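Local coordinates for alpha-actinin-like protein 1 (Schizosaccharomyces pombe, PDB 5BVR) that binds actin filaments through the tandem calponin-homology domains seen here and takes part in forming and organising the actin ring for cytokinesis and septation, at residues Lys138-Tyr142 against Ala163-Gln167; His183-Gln188 against Val206-Asp211; Ile200-Ile204 against Thr222-Tyr227. All blocks are in the same frame, centred on the assembly; numbering follows the deposited sequence. Where two conformers were deposited one is given.

Contact 1. Residues Lys138-Tyr142 against Ala163-Gln167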
ATOM      1  N   LYS A 138      -6.848  14.184 -12.214  1.00 16.98           N
ATOM      2  CA  LYS A 138      -6.451  13.320 -13.311  1.00 16.88           C
ATOM      3  C   LYS A 138      -7.657  12.684 -14.014  1.00 18.71           C
ATOM      4  O   LYS A 138      -7.561  12.330 -15.183  1.00 22.36           O
ATOM      5  CB  LYS A 138      -5.493  12.225 -12.845  1.00 17.81           C
ATOM      6  CG  LYS A 138      -4.092  12.716 -12.442  1.00 18.13           C
ATOM      7  CD  LYS A 138      -3.345  13.365 -13.596  1.00 18.35           C
ATOM      8  CE  LYS A 138      -1.903  13.668 -13.221  1.00 22.01           C
ATOM      9  NZ  LYS A 138      -1.139  14.191 -14.402  1.00 26.16           N
ATOM     10  N   THR A 139      -8.789  12.564 -13.321  1.00 17.39           N
ATOM     11  CA  THR A 139      -9.993  11.966 -13.935  1.00 17.20           C
ATOM     12  C   THR A 139     -11.074  12.977 -14.273  1.00 18.79           C
ATOM     13  O   THR A 139     -12.206  12.594 -14.587  1.00 20.03           O
ATOM     14  CB  THR A 139     -10.590  10.850 -13.038  1.00 18.18           C
ATOM     15  OG1 THR A 139     -10.973  11.385 -11.759  1.00 17.88           O
ATOM     16  CG2 THR A 139      -9.601   9.710 -12.875  1.00 20.02           C
ATOM     17  N   ALA A 140     -10.703  14.246 -14.248  1.00 20.18           N
ATOM     18  CA  ALA A 140     -11.623  15.349 -14.533  1.00 21.55           C
ATOM     19  C   ALA A 140     -12.377  15.186 -15.844  1.00 25.55           C
ATOM     20  O   ALA A 140     -13.531  15.592 -15.939  1.00 29.83           O
ATOM     21  CB  ALA A 140     -10.849  16.642 -14.546  1.00 24.52           C
ATOM     22  N   ASN A 141     -11.737  14.611 -16.853  1.00 20.81           N
ATOM     23  CA  ASN A 141     -12.388  14.508 -18.160  1.00 25.06           C
ATOM     24  C   ASN A 141     -13.283  13.287 -18.355  1.00 22.79           C
ATOM     25  O   ASN A 141     -13.774  13.051 -19.468  1.00 27.04           O
ATOM     26  CB  ASN A 141     -11.343  14.547 -19.258  1.00 29.26           C
ATOM     27  CG  ASN A 141     -10.647  15.893 -19.338  1.00 35.20           C
ATOM     28  OD1 ASN A 141     -11.251  16.930 -19.061  1.00 37.51           O
ATOM     29  ND2 ASN A 141      -9.378  15.881 -19.702  1.00 34.64           N
ATOM     30  N   TYR A 142     -13.528  12.541 -17.278  1.00 19.45           N
ATOM     31  CA  TYR A 142     -14.231  11.256 -17.345  1.00 20.75           C
ATOM     32  C   TYR A 142     -15.583  11.275 -16.633  1.00 21.55           C
ATOM     33  O   TYR A 142     -16.192  10.229 -16.423  1.00 22.47           O
ATOM     34  CB  TYR A 142     -13.322  10.136 -16.795  1.00 19.77           C
ATOM     35  CG  TYR A 142     -12.081   9.951 -17.623  1.00 18.61           C
ATOM     36  CD1 TYR A 142     -10.988  10.801 -17.478  1.00 20.52           C
ATOM     37  CD2 TYR A 142     -11.993   8.940 -18.574  1.00 21.73           C
ATOM     38  CE1 TYR A 142      -9.867  10.645 -18.249  1.00 18.65           C
ATOM     39  CE2 TYR A 142     -10.873   8.783 -19.351  1.00 20.27           C
ATOM     40  CZ  TYR A 142      -9.802   9.632 -19.177  1.00 19.43           C
ATOM     41  OH  TYR A 142      -8.673   9.490 -19.975  1.00 23.53           O
ATOM     42  N   ALA A 163      -9.497   4.884 -16.210  1.00 17.37           N
ATOM     43  CA  ALA A 163      -9.383   6.279 -16.636  1.00 18.48           C
ATOM     44  C   ALA A 163      -8.016   6.823 -16.252  1.00 17.60           C
ATOM     45  O   ALA A 163      -7.405   7.565 -17.035  1.00 17.90           O
ATOM     46  CB  ALA A 163     -10.465   7.116 -16.013  1.00 18.42           C
ATOM     47  N   LEU A 164      -7.526   6.474 -15.061  1.00 15.16           N
ATOM     48  CA  LEU A 164      -6.206   6.947 -14.651  1.00 15.08           C
ATOM     49  C   LEU A 164      -5.150   6.491 -15.635  1.00 19.73           C
ATOM     50  O   LEU A 164      -4.282   7.258 -16.010  1.00 18.86           O
ATOM     51  CB  LEU A 164      -5.868   6.440 -13.254  1.00 15.18           C
ATOM     52  CG  LEU A 164      -6.444   7.201 -12.068  1.00 16.84           C
ATOM     53  CD1 LEU A 164      -6.062   6.480 -10.772  1.00 19.45           C
ATOM     54  CD2 LEU A 164      -5.965   8.629 -12.012  1.00 20.30           C
ATOM     55  N   ILE A 165      -5.217   5.229 -16.040  1.00 16.06           N
ATOM     56  CA  ILE A 165      -4.249   4.674 -16.974  1.00 18.19           C
ATOM     57  C   ILE A 165      -4.392   5.346 -18.337  1.00 18.47           C
ATOM     58  O   ILE A 165      -3.400   5.785 -18.932  1.00 20.33           O
ATOM     59  CB  ILE A 165      -4.421   3.160 -17.118  1.00 19.16           C
ATOM     60  CG1 ILE A 165      -4.049   2.491 -15.790  1.00 19.93           C
ATOM     61  CG2 ILE A 165      -3.536   2.620 -18.232  1.00 23.28           C
ATOM     62  CD1 ILE A 165      -4.405   1.032 -15.733  1.00 22.64           C
ATOM     63  N   HIS A 166      -5.618   5.423 -18.831  1.00 19.35           N
ATOM     64  CA  HIS A 166      -5.852   6.023 -20.136  1.00 19.84           C
ATOM     65  C   HIS A 166      -5.343   7.469 -20.242  1.00 20.44           C
ATOM     66  O   HIS A 166      -4.737   7.856 -21.264  1.00 21.96           O
ATOM     67  CB  HIS A 166      -7.344   5.959 -20.481  1.00 20.18           C
ATOM     68  CG  HIS A 166      -7.701   6.638 -21.756  1.00 22.59           C
ATOM     69  ND1 HIS A 166      -8.435   7.803 -21.786  1.00 23.49           N
ATOM     70  CD2 HIS A 166      -7.439   6.319 -23.045  1.00 26.15           C
ATOM     71  CE1 HIS A 166      -8.601   8.177 -23.045  1.00 27.33           C
ATOM     72  NE2 HIS A 166      -8.026   7.283 -23.829  1.00 27.36           N
ATOM     73  N   GLN A 167      -5.590   8.291 -19.231  1.00 20.26           N
ATOM     74  CA  GLN A 167      -5.206   9.695 -19.340  1.00 22.02           C
ATOM     75  C   GLN A 167      -3.688   9.847 -19.290  1.00 21.28           C
ATOM     76  O   GLN A 167      -3.129  10.764 -19.893  1.00 24.28           O
ATOM     77  CB  GLN A 167      -5.889  10.582 -18.306  1.00 21.77           C
ATOM     78  CG  GLN A 167      -5.621  10.237 -16.873  1.00 19.00           C
ATOM     79  CD  GLN A 167      -4.328  10.815 -16.372  1.00 19.05           C
ATOM     80  OE1 GLN A 167      -3.961  11.941 -16.729  1.00 22.69           O
ATOM     81  NE2 GLN A 167      -3.646  10.061 -15.500  1.00 20.79           N
TER
HETATM   82  O   HOH W   1      -0.563  11.053 -14.896  1.00 11.49           O
HETATM   83  O   HOH W   2      -1.744  13.435 -17.153  1.00 25.93           O
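The ring of Tyr142 lies flat over the methyl of Ala163, with Ala163 CB 3.6 Å from the ring centroid and only 16° off the ring normal, a CH-pi contact. From that seat the phenol runs along helix 159-168 to the next turn, where Tyr142 OH meets His166 ND1 at 2.5 Å in a very short hydrogen bond. The two rings stand nearly perpendicular, at 89°, and touch rim to rim; each bonded atom lies at the edge of the other's ring, near its plane. Tyr175 packs edge-to-face with Tyr142 and also touches Ala163.

At the other end, the chain is just leaving helix 127-138. Thr139 is the first residue off helical geometry; its OG1 turns back to Cys135 O, while Thr139 CG2 packs against Leu164 CD2 at 3.9 Å. Lys138 and Gln167 touch directly, Lys138 O lying 3.3 Å from Gln167 CG and Lys138 CD 3.5 Å from Gln167 OE1. Two waters link their polar ends: one sits 2.9 Å from Lys138 NZ and 2.7 Å from Gln167 OE1, and a second joins Lys138 NZ weakly to Gln167 NE2. Gln167 NE2 also bonds Leu164 O at 2.9 Å, holding the amide close to its own helix.

The contact ties the exit of the first helix of the second calponin-homology (CH) domain to helix 159-168, its ring and methyl packing held at one side by a Tyr-His bond and at the other by water bridges.

Contact 2. Residues His183-Gln188 against Val206-Asp211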
ATOM      1  N   HIS A 183     -17.594  -4.500 -15.179  1.00 19.33           N
ATOM      2  CA  HIS A 183     -16.730  -4.035 -14.110  1.00 17.37           C
ATOM      3  C   HIS A 183     -15.568  -4.983 -13.908  1.00 19.35           C
ATOM      4  O   HIS A 183     -14.441  -4.540 -13.711  1.00 19.73           O
ATOM      5  CB  HIS A 183     -17.535  -3.900 -12.822  1.00 18.02           C
ATOM      6  CG  HIS A 183     -18.663  -2.924 -12.925  1.00 17.62           C
ATOM      7  ND1 HIS A 183     -19.561  -2.723 -11.899  1.00 18.19           N
ATOM      8  CD2 HIS A 183     -19.034  -2.087 -13.921  1.00 18.78           C
ATOM      9  CE1 HIS A 183     -20.444  -1.813 -12.266  1.00 18.30           C
ATOM     10  NE2 HIS A 183     -20.148  -1.410 -13.490  1.00 18.60           N
ATOM     11  N   ARG A 184     -15.811  -6.291 -13.941  1.00 21.06           N
ATOM     12  CA  ARG A 184     -14.758  -7.255 -13.603  1.00 20.82           C
ATOM     13  C   ARG A 184     -13.686  -7.300 -14.689  1.00 23.42           C
ATOM     14  O   ARG A 184     -12.480  -7.286 -14.387  1.00 22.49           O
ATOM     15  CB  ARG A 184     -15.368  -8.641 -13.376  1.00 23.50           C
ATOM     16  CG  ARG A 184     -14.384  -9.649 -12.755  1.00 31.59           C
ATOM     17  CD  ARG A 184     -15.115 -10.768 -11.993  1.00 51.71           C
ATOM     18  NE  ARG A 184     -16.078 -10.237 -11.020  1.00 56.43           N
ATOM     19  CZ  ARG A 184     -15.862 -10.102  -9.711  1.00 55.50           C
ATOM     20  NH1 ARG A 184     -14.710 -10.468  -9.154  1.00 50.80           N
ATOM     21  NH2 ARG A 184     -16.819  -9.596  -8.945  1.00 55.22           N
ATOM     22  N   ALA A 185     -14.105  -7.326 -15.947  1.00 23.26           N
ATOM     23  CA  ALA A 185     -13.150  -7.322 -17.054  1.00 22.95           C
ATOM     24  C   ALA A 185     -12.333  -6.032 -17.099  1.00 21.13           C
ATOM     25  O   ALA A 185     -11.116  -6.043 -17.352  1.00 21.06           O
ATOM     26  CB  ALA A 185     -13.881  -7.529 -18.366  1.00 26.24           C
ATOM     27  N   ASN A 186     -12.979  -4.916 -16.815  1.00 21.12           N
ATOM     28  CA  ASN A 186     -12.302  -3.623 -16.840  1.00 21.62           C
ATOM     29  C   ASN A 186     -11.322  -3.491 -15.685  1.00 22.29           C
ATOM     30  O   ASN A 186     -10.219  -3.001 -15.857  1.00 19.29           O
ATOM     31  CB  ASN A 186     -13.323  -2.505 -16.834  1.00 18.40           C
ATOM     32  CG  ASN A 186     -14.131  -2.471 -18.122  1.00 20.96           C
ATOM     33  OD1 ASN A 186     -13.733  -3.074 -19.133  1.00 24.69           O
ATOM     34  ND2 ASN A 186     -15.233  -1.737 -18.108  1.00 21.84           N
ATOM     35  N   MET A 187     -11.705  -3.935 -14.500  1.00 16.90           N
ATOM     36  CA  MET A 187     -10.803  -3.963 -13.339  0.61 16.95           C
ATOM     37  C   MET A 187      -9.564  -4.800 -13.648  1.00 16.80           C
ATOM     38  O   MET A 187      -8.421  -4.416 -13.373  1.00 18.17           O
ATOM     39  CB  MET A 187     -11.516  -4.565 -12.113  0.61 16.22           C
ATOM     40  CG  MET A 187     -10.780  -4.366 -10.778  0.61 18.70           C
ATOM     41  SD  MET A 187     -10.993  -2.708 -10.129  0.61 16.36           S
ATOM     42  CE  MET A 187     -12.711  -2.785  -9.595  0.61 17.35           C
ATOM     43  N   GLN A 188      -9.798  -5.992 -14.175  1.00 20.41           N
ATOM     44  CA  GLN A 188      -8.709  -6.907 -14.494  1.00 21.54           C
ATOM     45  C   GLN A 188      -7.772  -6.272 -15.524  1.00 21.88           C
ATOM     46  O   GLN A 188      -6.544  -6.329 -15.390  1.00 20.76           O
ATOM     47  CB  GLN A 188      -9.292  -8.210 -15.032  1.00 22.63           C
ATOM     48  CG  GLN A 188      -8.256  -9.274 -15.341  1.00 34.32           C
ATOM     49  CD  GLN A 188      -7.638  -9.846 -14.091  1.00 44.96           C
ATOM     50  OE1 GLN A 188      -8.340 -10.373 -13.230  1.00 44.35           O
ATOM     51  NE2 GLN A 188      -6.317  -9.735 -13.976  1.00 44.90           N
ATOM     52  N   VAL A 206      -8.587  -8.426  -8.049  1.00 21.93           N
ATOM     53  CA  VAL A 206      -9.805  -7.903  -8.634  1.00 19.98           C
ATOM     54  C   VAL A 206     -11.003  -8.155  -7.701  1.00 19.75           C
ATOM     55  O   VAL A 206     -11.812  -7.243  -7.447  1.00 20.82           O
ATOM     56  CB  VAL A 206     -10.041  -8.526 -10.027  1.00 21.18           C
ATOM     57  CG1 VAL A 206     -11.459  -8.253 -10.531  1.00 23.01           C
ATOM     58  CG2 VAL A 206      -8.979  -8.004 -11.000  1.00 23.30           C
ATOM     59  N   GLU A 207     -11.119  -9.376  -7.177  1.00 19.39           N
ATOM     60  CA  GLU A 207     -12.264  -9.727  -6.345  1.00 20.34           C
ATOM     61  C   GLU A 207     -12.279  -8.973  -5.020  1.00 19.72           C
ATOM     62  O   GLU A 207     -13.297  -8.932  -4.330  1.00 21.87           O
ATOM     63  CB  GLU A 207     -12.360 -11.249  -6.160  1.00 30.04           C
ATOM     64  CG  GLU A 207     -11.150 -11.907  -5.508  1.00 36.14           C
ATOM     65  CD  GLU A 207     -10.059 -12.349  -6.495  1.00 52.28           C
ATOM     66  OE1 GLU A 207      -9.965 -11.798  -7.619  1.00 35.00           O
ATOM     67  OE2 GLU A 207      -9.283 -13.267  -6.135  1.00 59.06           O
ATOM     68  N   ASP A 208     -11.152  -8.350  -4.659  1.00 19.78           N
ATOM     69  CA  ASP A 208     -11.103  -7.625  -3.396  1.00 19.22           C
ATOM     70  C   ASP A 208     -11.839  -6.277  -3.481  1.00 22.89           C
ATOM     71  O   ASP A 208     -12.162  -5.685  -2.461  1.00 27.14           O
ATOM     72  CB  ASP A 208      -9.658  -7.364  -2.950  1.00 17.07           C
ATOM     73  CG  ASP A 208      -8.878  -8.637  -2.641  1.00 22.29           C
ATOM     74  OD1 ASP A 208      -9.510  -9.646  -2.283  1.00 23.85           O
ATOM     75  OD2 ASP A 208      -7.621  -8.591  -2.741  1.00 21.81           O
ATOM     76  N   VAL A 209     -12.085  -5.785  -4.688  1.00 17.82           N
ATOM     77  CA  VAL A 209     -12.661  -4.445  -4.860  1.00 18.76           C
ATOM     78  C   VAL A 209     -13.813  -4.404  -5.879  1.00 18.67           C
ATOM     79  O   VAL A 209     -14.737  -3.601  -5.709  1.00 18.87           O
ATOM     80  CB  VAL A 209     -11.563  -3.397  -5.206  1.00 24.41           C
ATOM     81  CG1 VAL A 209     -10.609  -3.949  -6.193  1.00 29.04           C
ATOM     82  CG2 VAL A 209     -12.127  -2.052  -5.706  1.00 30.12           C
ATOM     83  N   CYS A 210     -13.798  -5.281  -6.881  1.00 19.03           N
ATOM     84  CA  CYS A 210     -14.824  -5.225  -7.940  1.00 18.45           C
ATOM     85  C   CYS A 210     -16.213  -5.542  -7.378  1.00 18.87           C
ATOM     86  O   CYS A 210     -16.467  -6.617  -6.831  1.00 19.98           O
ATOM     87  CB  CYS A 210     -14.484  -6.198  -9.060  1.00 20.42           C
ATOM     88  SG  CYS A 210     -15.662  -6.142 -10.411  1.00 22.37           S
ATOM     89  N   ASP A 211     -17.101  -4.561  -7.513  1.00 16.92           N
ATOM     90  CA  ASP A 211     -18.466  -4.668  -7.049  1.00 15.91           C
ATOM     91  C   ASP A 211     -18.589  -5.133  -5.594  1.00 16.32           C
ATOM     92  O   ASP A 211     -19.512  -5.863  -5.220  1.00 19.17           O
ATOM     93  CB  ASP A 211     -19.246  -5.590  -7.979  1.00 18.32           C
ATOM     94  CG  ASP A 211     -19.411  -5.020  -9.373  1.00 19.33           C
ATOM     95  OD1 ASP A 211     -19.437  -3.776  -9.524  1.00 19.80           O
ATOM     96  OD2 ASP A 211     -19.514  -5.840 -10.309  1.00 21.68           O
TER
HETATM   97  O   HOH W   3     -15.571  -9.034  -6.179  1.00 29.32           O
HETATM   98  O   HOH W   4     -19.854  -8.488  -9.992  1.00 38.44           O
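A histidine-carboxylate hydrogen bond closes one end of this contact: His183 ND1 donates to Asp211 OD1 at 2.6 Å and an almost straight 173°. It joins the start of helix 183-198, a long helix of the second calponin-homology (CH) domain, to the loop that follows the short, weakly bonded helix at 206-209. The bond lies near the imidazole plane, and Asp211 is further held by backbone hydrogen bonding to Thr156.

Behind this pair the interface turns apolar. Cys210 points its sulfur onto the first turn of the long helix, with Cys210 SG 3.5 Å from Arg184 CA. Met187, one turn on from His183, bends its chain so that Met187 CE lies 3.6 Å from Cys210 CA and 4.0 Å from Val209 CG2, while Met187 CG rests 4.0 Å from Val206 CG1. Phe161 and Phe191 continue this packing into the domain, touching Met187 and the two valines respectively.

Arg184 reaches along the outer side, its aliphatic part beside Val206 and its guanidinium with one face to Cys210 SG. No carboxylate of the facing segment pairs with it directly; water does the joining. One water takes a hydrogen bond from Arg184 NH2 at 3.1 Å and donates to Glu207 O at 2.9 Å and to Cys210 O at 2.7 Å.

Contact 3. Residues Ile200-Ile204 against Thr222-Tyr227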
ATOM      1  N   ILE A 200       3.496  -1.104 -11.868  1.00 19.61           N
ATOM      2  CA  ILE A 200       2.733  -0.931 -10.641  1.00 19.39           C
ATOM      3  C   ILE A 200       2.393  -2.318 -10.063  1.00 21.31           C
ATOM      4  O   ILE A 200       1.676  -3.085 -10.700  1.00 21.75           O
ATOM      5  CB  ILE A 200       1.453  -0.133 -10.920  1.00 17.93           C
ATOM      6  CG1 ILE A 200       1.803   1.329 -11.247  1.00 19.92           C
ATOM      7  CG2 ILE A 200       0.500  -0.201  -9.725  1.00 18.50           C
ATOM      8  CD1 ILE A 200       0.683   2.122 -11.949  1.00 19.78           C
ATOM      9  N   PRO A 201       2.887  -2.633  -8.855  1.00 19.84           N
ATOM     10  CA  PRO A 201       2.666  -3.980  -8.321  1.00 18.07           C
ATOM     11  C   PRO A 201       1.202  -4.235  -8.018  1.00 18.14           C
ATOM     12  O   PRO A 201       0.485  -3.334  -7.593  1.00 17.27           O
ATOM     13  CB  PRO A 201       3.478  -3.976  -7.020  1.00 18.98           C
ATOM     14  CG  PRO A 201       3.474  -2.573  -6.570  1.00 22.12           C
ATOM     15  CD  PRO A 201       3.532  -1.754  -7.859  1.00 20.74           C
ATOM     16  N   ARG A 202       0.787  -5.477  -8.212  1.00 19.85           N
ATOM     17  CA  ARG A 202      -0.598  -5.870  -8.020  1.00 23.06           C
ATOM     18  C   ARG A 202      -0.879  -6.107  -6.541  1.00 19.58           C
ATOM     19  O   ARG A 202      -0.867  -7.256  -6.078  1.00 25.32           O
ATOM     20  CB  ARG A 202      -0.865  -7.139  -8.812  1.00 31.68           C
ATOM     21  CG  ARG A 202      -2.277  -7.663  -8.710  1.00 44.37           C
ATOM     22  CD  ARG A 202      -2.371  -9.009  -9.386  1.00 51.33           C
ATOM     23  NE  ARG A 202      -2.134  -8.855 -10.814  1.00 53.34           N
ATOM     24  CZ  ARG A 202      -3.090  -8.631 -11.709  1.00 48.50           C
ATOM     25  NH1 ARG A 202      -4.362  -8.561 -11.343  1.00 55.05           N
ATOM     26  NH2 ARG A 202      -2.769  -8.491 -12.981  1.00 46.27           N
ATOM     27  N   LEU A 203      -1.127  -5.040  -5.799  1.00 17.05           N
ATOM     28  CA  LEU A 203      -1.311  -5.148  -4.361  1.00 17.21           C
ATOM     29  C   LEU A 203      -2.687  -5.655  -3.945  1.00 18.80           C
ATOM     30  O   LEU A 203      -2.836  -6.070  -2.800  1.00 19.71           O
ATOM     31  CB  LEU A 203      -1.049  -3.802  -3.667  1.00 15.74           C
ATOM     32  CG  LEU A 203       0.352  -3.227  -3.893  1.00 15.83           C
ATOM     33  CD1 LEU A 203       0.537  -1.988  -3.037  1.00 17.12           C
ATOM     34  CD2 LEU A 203       1.491  -4.228  -3.587  1.00 18.54           C
ATOM     35  N   ILE A 204      -3.680  -5.554  -4.836  1.00 19.47           N
ATOM     36  CA  ILE A 204      -5.043  -6.000  -4.543  1.00 19.17           C
ATOM     37  C   ILE A 204      -5.549  -6.887  -5.662  1.00 19.69           C
ATOM     38  O   ILE A 204      -5.183  -6.720  -6.817  1.00 20.60           O
ATOM     39  CB  ILE A 204      -6.009  -4.821  -4.304  1.00 20.10           C
ATOM     40  CG1 ILE A 204      -6.097  -3.906  -5.525  1.00 21.28           C
ATOM     41  CG2 ILE A 204      -5.597  -4.054  -3.093  1.00 25.89           C
ATOM     42  CD1 ILE A 204      -7.064  -2.744  -5.345  1.00 28.74           C
ATOM     43  N   THR A 222      -3.552   2.246  -0.405  1.00 13.17           N
ATOM     44  CA  THR A 222      -2.199   1.721  -0.573  1.00 13.89           C
ATOM     45  C   THR A 222      -1.900   1.474  -2.051  1.00 14.50           C
ATOM     46  O   THR A 222      -0.800   1.805  -2.536  1.00 16.30           O
ATOM     47  CB  THR A 222      -1.999   0.422   0.229  1.00 14.48           C
ATOM     48  OG1 THR A 222      -2.250   0.689   1.612  1.00 15.83           O
ATOM     49  CG2 THR A 222      -0.573  -0.121   0.100  1.00 15.02           C
ATOM     50  N   TYR A 223      -2.847   0.866  -2.767  1.00 13.63           N
ATOM     51  CA  TYR A 223      -2.677   0.525  -4.163  1.00 14.90           C
ATOM     52  C   TYR A 223      -2.707   1.797  -5.056  1.00 13.45           C
ATOM     53  O   TYR A 223      -1.833   1.982  -5.917  1.00 14.39           O
ATOM     54  CB  TYR A 223      -3.734  -0.506  -4.594  1.00 14.16           C
ATOM     55  CG  TYR A 223      -3.622  -0.913  -6.043  1.00 14.44           C
ATOM     56  CD1 TYR A 223      -2.473  -1.492  -6.555  1.00 14.98           C
ATOM     57  CD2 TYR A 223      -4.683  -0.747  -6.899  1.00 14.49           C
ATOM     58  CE1 TYR A 223      -2.383  -1.849  -7.906  1.00 15.94           C
ATOM     59  CE2 TYR A 223      -4.601  -1.103  -8.243  1.00 16.03           C
ATOM     60  CZ  TYR A 223      -3.467  -1.656  -8.738  1.00 16.26           C
ATOM     61  OH  TYR A 223      -3.377  -1.991 -10.067  1.00 16.77           O
ATOM     62  N   VAL A 224      -3.668   2.682  -4.826  1.00 13.41           N
ATOM     63  CA  VAL A 224      -3.786   3.891  -5.629  1.00 13.77           C
ATOM     64  C   VAL A 224      -2.531   4.755  -5.453  1.00 14.79           C
ATOM     65  O   VAL A 224      -2.075   5.396  -6.414  1.00 14.04           O
ATOM     66  CB  VAL A 224      -5.047   4.666  -5.255  1.00 13.31           C
ATOM     67  CG1 VAL A 224      -5.038   6.064  -5.885  1.00 16.22           C
ATOM     68  CG2 VAL A 224      -6.277   3.892  -5.695  1.00 16.20           C
ATOM     69  N   ALA A 225      -1.935   4.778  -4.260  1.00 12.53           N
ATOM     70  CA  ALA A 225      -0.687   5.528  -4.055  1.00 13.98           C
ATOM     71  C   ALA A 225       0.409   5.061  -5.022  1.00 15.56           C
ATOM     72  O   ALA A 225       1.287   5.865  -5.422  1.00 15.76           O
ATOM     73  CB  ALA A 225      -0.189   5.388  -2.612  1.00 14.89           C
ATOM     74  N   GLU A 226       0.396   3.787  -5.412  1.00 14.95           N
ATOM     75  CA  GLU A 226       1.387   3.282  -6.381  1.00 16.27           C
ATOM     76  C   GLU A 226       1.225   3.981  -7.726  1.00 17.02           C
ATOM     77  O   GLU A 226       2.217   4.240  -8.415  1.00 17.28           O
ATOM     78  CB  GLU A 226       1.306   1.766  -6.602  1.00 18.27           C
ATOM     79  CG  GLU A 226       1.591   0.921  -5.356  1.00 17.48           C
ATOM     80  CD  GLU A 226       3.053   0.804  -4.996  1.00 25.78           C
ATOM     81  OE1 GLU A 226       3.908   1.193  -5.813  1.00 26.94           O
ATOM     82  OE2 GLU A 226       3.342   0.306  -3.887  1.00 21.90           O
ATOM     83  N   TYR A 227      -0.013   4.265  -8.115  1.00 14.27           N
ATOM     84  CA  TYR A 227      -0.273   5.005  -9.339  1.00 15.54           C
ATOM     85  C   TYR A 227       0.307   6.414  -9.264  1.00 15.61           C
ATOM     86  O   TYR A 227       0.982   6.871 -10.184  1.00 15.70           O
ATOM     87  CB  TYR A 227      -1.773   5.096  -9.639  1.00 15.84           C
ATOM     88  CG  TYR A 227      -2.397   3.807 -10.147  1.00 15.99           C
ATOM     89  CD1 TYR A 227      -2.450   2.675  -9.348  1.00 17.04           C
ATOM     90  CD2 TYR A 227      -2.970   3.737 -11.400  1.00 17.02           C
ATOM     91  CE1 TYR A 227      -3.020   1.499  -9.820  1.00 19.81           C
ATOM     92  CE2 TYR A 227      -3.531   2.580 -11.872  1.00 18.72           C
ATOM     93  CZ  TYR A 227      -3.572   1.469 -11.076  1.00 17.82           C
ATOM     94  OH  TYR A 227      -4.143   0.333 -11.584  1.00 17.53           O
TER
HETATM   95  O   HOH W   5      -1.297  -3.414 -10.942  1.00 21.76           O
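This contact lies in the second calponin-homology (CH) domain, where it packs against helices 11-25 and 101-117 of the first: Leu203 touches Thr22, and Thr222 touches Trp19 and Trp109. Here the loop between helices 183-198 and 206-209 runs along helix 217-234. Tyr223 is its centre. Its ring fits beneath the loop, with one face against Ile204, whose CG1 is 4.1 Å from the ring centroid of Tyr223. At the ring edge Pro201 O comes to 3.2 Å of Tyr223 CE1, and Leu203 CB packs 4.0 Å from Tyr223 CD1. Phe191 meets the same ring edge-to-face.

At the start of the loop, Ile200 faces Tyr223, Glu226 and Tyr227. Ile200 CD1 stands over the face of Tyr227, 3.9 Å from the ring centroid, while Ile200 CG2 is 3.8 Å from both Tyr223 CE1 and Glu226 CB. Leu203 CD1 lies 3.8 Å from Thr222 CG2.

No direct hydrogen bond joins the segments; a water bridges them, accepting from Tyr223 OH at 2.7 Å and donating to Ile200 O at 3.0 Å. Within the helix, Tyr227 OH donates to Tyr223 OH at 2.9 Å. The loop makes an inverse gamma turn centred on Arg202, whose guanidinium forms a salt bridge with Asp192. The connection after helix 183-198 is thus laid on helix 217-234 in the helical bundle of a CH domain, one of the tandem pair that makes an actin-binding domain.

All three contacts lie in the second calponin-homology domain. Contact 3 is buried and sits by the junction with the first domain; contacts 1 and 2 are partly buried and lie farther from it, their centres about 17 and 14 Å from that of contact 3. Contact 3 touches both others: Tyr227 meets Ile165 and Leu164 of contact 1, and Ile204 meets Val209 of contact 2. Contacts 2 and 3 alternate along the chain, because the connection after helix 183-198 supplies 200-204 and then 206-211. Contact 1 precedes both. Each partly buried contact adds one short histidine hydrogen bond and two bridging waters to its apolar packing, whereas contact 3 has one water and otherwise mostly apolar contact.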